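Local coordinates for phage-like element PBSX protein XepA (Bacillus subtilis subsp. subtilis str. 168, PDB 6I56) that is of unknown function but is an exported protein of the defective prophage PBSX that does not seem to take part in host cell lysis, at the interface of chains A and B. Coordinates in Å, arbitrary orientation; residue numbers count along the deposited sequence, not the author numbering. Chains: chain A/B, Phage-like element PBSX protein XepA.

The interface of chains A and B. Residues chain A 111, 113, 143; chain B 147, 149.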
ATOM      1  N   TRP A 111     -23.220  -8.090  -2.904  1.00 34.33           N
ATOM      2  CA  TRP A 111     -22.799  -9.337  -3.575  1.00 33.24           C
ATOM      3  C   TRP A 111     -22.591 -10.373  -2.469  1.00 32.26           C
ATOM      4  O   TRP A 111     -21.838 -10.105  -1.561  1.00 35.10           O
ATOM      5  CB  TRP A 111     -21.547  -9.108  -4.420  1.00 32.24           C
ATOM      6  CG  TRP A 111     -21.866  -8.428  -5.719  1.00 30.95           C
ATOM      7  CD1 TRP A 111     -21.599  -7.132  -6.056  1.00 30.30           C
ATOM      8  CD2 TRP A 111     -22.486  -9.025  -6.867  1.00 28.07           C
ATOM      9  NE1 TRP A 111     -22.023  -6.871  -7.337  1.00 30.77           N
ATOM     10  CE2 TRP A 111     -22.567  -8.016  -7.856  1.00 30.10           C
ATOM     11  CE3 TRP A 111     -22.958 -10.300  -7.162  1.00 26.58           C
ATOM     12  CZ2 TRP A 111     -23.131  -8.256  -9.103  1.00 29.20           C
ATOM     13  CZ3 TRP A 111     -23.548 -10.533  -8.382  1.00 26.34           C
ATOM     14  CH2 TRP A 111     -23.598  -9.537  -9.346  1.00 27.58           C
ATOM     15  N   TYR A 113     -21.043 -14.080  -1.958  1.00 34.95           N
ATOM     16  CA  TYR A 113     -20.147 -15.086  -2.577  1.00 35.15           C
ATOM     17  C   TYR A 113     -20.613 -16.448  -2.062  1.00 34.68           C
ATOM     18  O   TYR A 113     -20.683 -16.621  -0.851  1.00 34.80           O
ATOM     19  CB  TYR A 113     -18.689 -14.727  -2.288  1.00 36.66           C
ATOM     20  CG  TYR A 113     -18.216 -13.587  -3.163  1.00 37.55           C
ATOM     21  CD1 TYR A 113     -18.553 -12.273  -2.869  1.00 34.03           C
ATOM     22  CD2 TYR A 113     -17.473 -13.827  -4.321  1.00 38.05           C
ATOM     23  CE1 TYR A 113     -18.162 -11.229  -3.684  1.00 35.34           C
ATOM     24  CE2 TYR A 113     -17.075 -12.785  -5.143  1.00 37.57           C
ATOM     25  CZ  TYR A 113     -17.416 -11.481  -4.821  1.00 35.90           C
ATOM     26  OH  TYR A 113     -17.024 -10.442  -5.612  1.00 35.48           O
ATOM     27  N   GLU A 143     -12.943 -14.931 -12.696  1.00 33.79           N
ATOM     28  CA  GLU A 143     -11.915 -14.091 -12.051  1.00 34.09           C
ATOM     29  C   GLU A 143     -10.810 -13.901 -13.067  1.00 33.04           C
ATOM     30  O   GLU A 143     -10.162 -14.903 -13.426  1.00 31.53           O
ATOM     31  CB  GLU A 143     -11.423 -14.718 -10.732  1.00 35.25           C
ATOM     32  CG  GLU A 143     -10.530 -13.807  -9.922  1.00 36.67           C
ATOM     33  CD  GLU A 143     -10.190 -14.383  -8.552  1.00 41.23           C
ATOM     34  OE1 GLU A 143      -9.062 -14.949  -8.365  1.00 44.44           O
ATOM     35  OE2 GLU A 143     -11.096 -14.349  -7.692  1.00 48.42           O
TER
ATOM     36  N   ARG B 147     -13.718  -6.118  -8.169  1.00 34.83           N
ATOM     37  CA  ARG B 147     -13.451  -6.571  -6.784  1.00 36.36           C
ATOM     38  C   ARG B 147     -12.128  -7.335  -6.812  1.00 36.41           C
ATOM     39  O   ARG B 147     -12.018  -8.335  -7.546  1.00 35.64           O
ATOM     40  CB  ARG B 147     -14.593  -7.438  -6.291  1.00 37.84           C
ATOM     41  CG  ARG B 147     -14.413  -7.922  -4.863  1.00 39.40           C
ATOM     42  CD  ARG B 147     -14.976  -6.969  -3.859  1.00 40.55           C
ATOM     43  NE  ARG B 147     -16.396  -6.724  -4.123  1.00 41.58           N
ATOM     44  CZ  ARG B 147     -17.391  -7.054  -3.335  1.00 43.48           C
ATOM     45  NH1 ARG B 147     -17.152  -7.666  -2.208  1.00 44.63           N
ATOM     46  NH2 ARG B 147     -18.635  -6.809  -3.703  1.00 44.53           N
ATOM     47  N   ASN B 149      -9.594  -9.752  -5.339  1.00 46.83           N
ATOM     48  CA  ASN B 149      -9.533 -10.961  -4.496  1.00 53.04           C
ATOM     49  C   ASN B 149      -8.059 -11.321  -4.457  1.00 55.71           C
ATOM     50  O   ASN B 149      -7.498 -11.539  -5.538  1.00 57.98           O
ATOM     51  CB  ASN B 149     -10.418 -12.069  -5.066  1.00 57.70           C
ATOM     52  CG  ASN B 149     -11.850 -11.568  -5.254  1.00 62.56           C
ATOM     53  OD1 ASN B 149     -12.523 -11.234  -4.273  1.00 69.47           O
ATOM     54  ND2 ASN B 149     -12.340 -11.453  -6.484  1.00 59.88           N
TER
HETATM   55  O   HOH W   1     -19.913  -8.374  -1.018  1.00 41.02           O
HETATM   56  O   HOH W   2     -21.224  -5.970  -2.483  1.00 42.05           O
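B:Arg147, on strand 144-148 of chain B, runs past the hydroxyl of A:Tyr113 and ends beside A:Trp111. The deposited assembly holds five copies; the structure alone does not show whether this contact forms in the biological particle. The phenol oxygen OH of A:Tyr113 lies 3.7 Å from CG of B:Arg147 and also sits over the centre of one guanidinium face. The tyrosine ring is turned 68° from that plane, and its CE1 approaches NH1. Tyrosine suits the spot: its rigid ring ends in a polar group that meets both aliphatic chain and guanidinium. CG of B:Arg147 stands anti to its backbone N (chi1 -179°), and bends at chi2 and chi3 carry the guanidinium towards A:Trp111. There NH2 lies 3.8 Å from both CB and CD1 of A:Trp111, the planes steeply tilted and unstacked.

Two waters carry polar links across the contact. Water 1, in plane at the guanidinium edge, joins NH1 of B:Arg147 (3.1 Å) to the backbone O of A:Trp111 (2.6 Å). Water 2 joins NH2 to the tryptophan backbone N, and the waters bond to each other. Arginine's several N-H groups serve both.

Just past strand 144-148, the short B:Asn149 presents its amide to A:Glu143, whose long, extended chain brings an acceptor across. Their planes lie 21° apart. A favourable carboxylate-amide interaction is possible, though too long for a hydrogen bond: OE2 of A:Glu143 is 3.4 Å from ND2 and 3.5 Å from CB of B:Asn149.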